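Local coordinates for protein methyltransferase type 12 (Clostridium thermocellum, PDB 3JWG) that probably methylates the 2'-hydroxyl of the 3'-terminal nucleotide of small RNAs with S-adenosyl-L-methionine, through this C-terminal methyltransferase domain of bacterial Hen1, at residues L44-E54 and M81-F89. Residues are numbered along the deposited sequence; the frame is centred on the assembly and turned at random.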
loop_
_atom_site.group_PDB
_atom_site.type_symbol
_atom_site.label_atom_id
_atom_site.label_comp_id
_atom_site.label_asym_id
_atom_site.label_seq_id
_atom_site.Cartn_x
_atom_site.Cartn_y
_atom_site.Cartn_z
ATOM N N LEU A 44 9.567 0.747 2.381
ATOM C CA LEU A 44 10.634 1.596 1.865
ATOM C C LEU A 44 11.988 0.907 2.028
ATOM O O LEU A 44 12.804 0.906 1.107
ATOM C CB LEU A 44 10.640 2.938 2.607
ATOM C CG LEU A 44 9.711 4.066 2.143
ATOM C CD1 LEU A 44 8.400 3.531 1.621
ATOM C CD2 LEU A 44 9.487 5.014 3.303
ATOM N N SER A 45 12.220 0.320 3.200
ATOM C CA SER A 45 13.476 -0.376 3.475
ATOM C C SER A 45 13.746 -1.467 2.450
ATOM O O SER A 45 14.857 -1.577 1.927
ATOM C CB SER A 45 13.458 -1.016 4.868
ATOM O OG SER A 45 13.236 -0.058 5.881
ATOM N N LEU A 46 12.731 -2.285 2.176
ATOM C CA LEU A 46 12.869 -3.380 1.219
ATOM C C LEU A 46 13.107 -2.890 -0.202
ATOM O O LEU A 46 13.851 -3.507 -0.963
ATOM C CB LEU A 46 11.622 -4.275 1.234
ATOM C CG LEU A 46 11.322 -5.112 2.481
ATOM C CD1 LEU A 46 10.098 -5.970 2.201
ATOM C CD2 LEU A 46 12.510 -5.996 2.838
ATOM N N LEU A 47 12.456 -1.792 -0.565
ATOM C CA LEU A 47 12.612 -1.226 -1.900
ATOM C C LEU A 47 14.047 -0.741 -2.130
ATOM O O LEU A 47 14.614 -0.930 -3.211
ATOM C CB LEU A 47 11.620 -0.073 -2.094
ATOM C CG LEU A 47 10.154 -0.507 -2.205
ATOM C CD1 LEU A 47 9.244 0.715 -2.267
ATOM C CD2 LEU A 47 9.978 -1.374 -3.457
ATOM N N LEU A 48 14.632 -0.132 -1.102
ATOM C CA LEU A 48 16.001 0.374 -1.182
ATOM C C LEU A 48 17.033 -0.737 -1.389
ATOM O O LEU A 48 18.125 -0.493 -1.908
ATOM C CB LEU A 48 16.345 1.165 0.085
ATOM C CG LEU A 48 15.757 2.577 0.205
ATOM C CD1 LEU A 48 15.993 3.122 1.611
ATOM C CD2 LEU A 48 16.407 3.488 -0.840
ATOM N N LYS A 49 16.688 -1.957 -0.994
ATOM C CA LYS A 49 17.610 -3.074 -1.148
ATOM C C LYS A 49 17.650 -3.594 -2.581
ATOM O O LYS A 49 18.502 -4.413 -2.925
ATOM C CB LYS A 49 17.236 -4.202 -0.183
ATOM C CG LYS A 49 17.195 -3.762 1.272
ATOM C CD LYS A 49 16.921 -4.934 2.196
ATOM C CE LYS A 49 16.686 -4.469 3.624
ATOM N NZ LYS A 49 17.826 -3.673 4.158
ATOM N N ASP A 50 16.737 -3.114 -3.420
ATOM C CA ASP A 50 16.693 -3.527 -4.822
ATOM C C ASP A 50 17.037 -2.318 -5.698
ATOM O O ASP A 50 16.234 -1.396 -5.842
ATOM C CB ASP A 50 15.298 -4.055 -5.171
ATOM C CG ASP A 50 15.268 -4.791 -6.495
ATOM O OD1 ASP A 50 15.760 -4.239 -7.497
ATOM O OD2 ASP A 50 14.746 -5.925 -6.537
ATOM N N LYS A 51 18.229 -2.332 -6.291
ATOM C CA LYS A 51 18.698 -1.220 -7.120
ATOM C C LYS A 51 17.828 -0.854 -8.324
ATOM O O LYS A 51 18.017 0.205 -8.921
ATOM C CB LYS A 51 20.127 -1.489 -7.611
ATOM C CG LYS A 51 20.230 -2.624 -8.620
ATOM C CD LYS A 51 21.596 -2.657 -9.287
ATOM C CE LYS A 51 21.682 -3.784 -10.307
ATOM N NZ LYS A 51 22.968 -3.757 -11.062
ATOM N N SER A 52 16.886 -1.717 -8.692
ATOM C CA SER A 52 16.031 -1.423 -9.834
ATOM C C SER A 52 15.085 -0.263 -9.539
ATOM O O SER A 52 14.610 0.401 -10.457
ATOM C CB SER A 52 15.217 -2.661 -10.240
ATOM O OG SER A 52 14.260 -3.009 -9.249
ATOM N N PHE A 53 14.813 -0.014 -8.263
ATOM C CA PHE A 53 13.915 1.077 -7.892
ATOM C C PHE A 53 14.682 2.399 -7.833
ATOM O O PHE A 53 15.448 2.648 -6.906
ATOM C CB PHE A 53 13.240 0.751 -6.558
ATOM C CG PHE A 53 12.392 -0.494 -6.614
ATOM C CD1 PHE A 53 11.246 -0.530 -7.399
ATOM C CD2 PHE A 53 12.777 -1.648 -5.937
ATOM C CE1 PHE A 53 10.493 -1.702 -7.518
ATOM C CE2 PHE A 53 12.034 -2.828 -6.047
ATOM C CZ PHE A 53 10.888 -2.856 -6.840
ATOM N N GLU A 54 14.457 3.241 -8.837
ATOM C CA GLU A 54 15.148 4.521 -8.951
ATOM C C GLU A 54 14.628 5.611 -8.024
ATOM O O GLU A 54 15.409 6.404 -7.495
ATOM C CB GLU A 54 15.090 5.001 -10.404
ATOM C CG GLU A 54 15.570 3.954 -11.410
ATOM C CD GLU A 54 15.825 4.535 -12.791
ATOM O OE1 GLU A 54 16.639 5.479 -12.892
ATOM O OE2 GLU A 54 15.223 4.051 -13.774
ATOM N N MET A 81 24.332 8.449 -3.149
ATOM C CA MET A 81 23.554 7.826 -4.221
ATOM C C MET A 81 22.244 7.238 -3.702
ATOM O O MET A 81 21.220 7.294 -4.379
ATOM C CB MET A 81 24.361 6.715 -4.913
ATOM C CG MET A 81 24.420 5.401 -4.136
ATOM S SD MET A 81 25.204 4.033 -5.040
ATOM C CE MET A 81 23.852 3.479 -6.094
ATOM N N GLN A 82 22.279 6.674 -2.499
ATOM C CA GLN A 82 21.089 6.070 -1.906
ATOM C C GLN A 82 20.110 7.124 -1.413
ATOM O O GLN A 82 18.895 6.956 -1.521
ATOM C CB GLN A 82 21.484 5.142 -0.755
ATOM C CG GLN A 82 22.363 3.990 -1.202
ATOM C CD GLN A 82 21.678 3.112 -2.230
ATOM O OE1 GLN A 82 22.253 2.783 -3.269
ATOM N NE2 GLN A 82 20.444 2.726 -1.943
ATOM N N ARG A 83 20.642 8.215 -0.877
ATOM C CA ARG A 83 19.802 9.293 -0.378
ATOM C C ARG A 83 18.960 9.914 -1.497
ATOM O O ARG A 83 17.815 10.314 -1.275
ATOM C CB ARG A 83 20.663 10.380 0.263
ATOM C CG ARG A 83 19.865 11.572 0.755
ATOM C CD ARG A 83 19.088 11.210 2.006
ATOM N NE ARG A 83 18.163 12.259 2.431
ATOM C CZ ARG A 83 17.019 12.549 1.817
ATOM N NH1 ARG A 83 16.647 11.868 0.739
ATOM N NH2 ARG A 83 16.241 13.515 2.287
ATOM N N LYS A 84 19.535 9.998 -2.694
ATOM C CA LYS A 84 18.842 10.586 -3.836
ATOM C C LYS A 84 17.688 9.735 -4.367
ATOM O O LYS A 84 16.866 10.213 -5.151
ATOM C CB LYS A 84 19.840 10.859 -4.964
ATOM C CG LYS A 84 20.897 11.896 -4.594
ATOM C CD LYS A 84 21.962 12.041 -5.676
ATOM C CE LYS A 84 23.032 13.045 -5.255
ATOM N NZ LYS A 84 24.089 13.220 -6.293
ATOM N N ARG A 85 17.622 8.481 -3.933
ATOM C CA ARG A 85 16.572 7.573 -4.382
ATOM C C ARG A 85 15.303 7.666 -3.544
ATOM O O ARG A 85 14.220 7.327 -4.016
ATOM C CB ARG A 85 17.057 6.124 -4.324
ATOM C CG ARG A 85 18.289 5.795 -5.153
ATOM C CD ARG A 85 18.773 4.402 -4.779
ATOM N NE ARG A 85 17.768 3.383 -5.075
ATOM C CZ ARG A 85 17.734 2.174 -4.524
ATOM N NH1 ARG A 85 18.649 1.818 -3.629
ATOM N NH2 ARG A 85 16.792 1.309 -4.882
ATOM N N ILE A 86 15.431 8.127 -2.304
ATOM C CA ILE A 86 14.280 8.184 -1.415
ATOM C C ILE A 86 13.804 9.570 -0.987
ATOM O O ILE A 86 14.599 10.491 -0.763
ATOM C CB ILE A 86 14.555 7.328 -0.158
ATOM C CG1 ILE A 86 13.285 7.184 0.681
ATOM C CG2 ILE A 86 15.658 7.960 0.663
ATOM C CD1 ILE A 86 13.384 6.088 1.722
ATOM N N SER A 87 12.487 9.691 -0.868
ATOM C CA SER A 87 11.835 10.928 -0.468
ATOM C C SER A 87 10.657 10.620 0.458
ATOM O O SER A 87 9.988 9.596 0.306
ATOM C CB SER A 87 11.332 11.672 -1.704
ATOM O OG SER A 87 10.457 12.721 -1.339
ATOM N N LEU A 88 10.413 11.504 1.417
ATOM C CA LEU A 88 9.308 11.331 2.358
ATOM C C LEU A 88 8.623 12.667 2.579
ATOM O O LEU A 88 9.289 13.696 2.659
ATOM C CB LEU A 88 9.822 10.821 3.709
ATOM C CG LEU A 88 10.462 9.439 3.823
ATOM C CD1 LEU A 88 11.164 9.320 5.165
ATOM C CD2 LEU A 88 9.409 8.364 3.679
ATOM N N PHE A 89 7.296 12.661 2.664
ATOM C CA PHE A 89 6.562 13.894 2.924
ATOM C C PHE A 89 5.189 13.611 3.514
ATOM O O PHE A 89 4.647 12.512 3.366
ATOM C CB PHE A 89 6.463 14.764 1.657
ATOM C CG PHE A 89 5.520 14.247 0.607
ATOM C CD1 PHE A 89 4.171 14.590 0.633
ATOM C CD2 PHE A 89 5.995 13.472 -0.448
ATOM C CE1 PHE A 89 3.308 14.176 -0.381
ATOM C CE2 PHE A 89 5.144 13.051 -1.467
ATOM C CZ PHE A 89 3.797 13.405 -1.436
#
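The backbone oxygen of F53 is gripped by two nitrogens of one arginine: R85 NH2 reaches F53 O at 2.8 Å and R85 NE at 3.0 Å. Both bonds lie close to the guanidinium plane, the NH2 one also in the carbonyl plane on a lone pair, so the side-on pair fixes the rotation of the flat group. NH1 reaches back along the chain to L48 O (2.9 Å, N-H...O angle 157°), with that oxygen tilted somewhat out of the guanidinium plane. Arginine suits the place because its donors fan out in one plane and can serve backbone carbonyls at two points of the same chain; a bend at chi3 (62°) swings the guanidinium round to meet them. CD2 of L48 lies over one face, offset toward the rim, 3.9 Å from R85 NH1. The loop that presents F53 O is itself shaped by a type I turn from D50 to F53 and by an Asx turn, in which D50 OD1 accepts from S52 N at 3.0 Å and also from the S52 hydroxyl.

Beyond the arginine the contact becomes aliphatic, with L44 and L48 set against I86 and L88. L48 CD1 meets I86 CD1 at 4.0 Å, the two side chains crossing at about a right angle, and L44 CD2 packs tightly on L88 CD2, at 3.4 Å. Branched leucine and isoleucine fill this seam with methyl groups.

Helix 42-48 and strand 86-90, the sheet's outermost strand on this side, thus join within the Rossmann-like methyltransferase fold. Strand 55-60 pairs with 86-90 and lends I56 to L47 and L48, while L73 of helix 63-73 packs against L44 and I86.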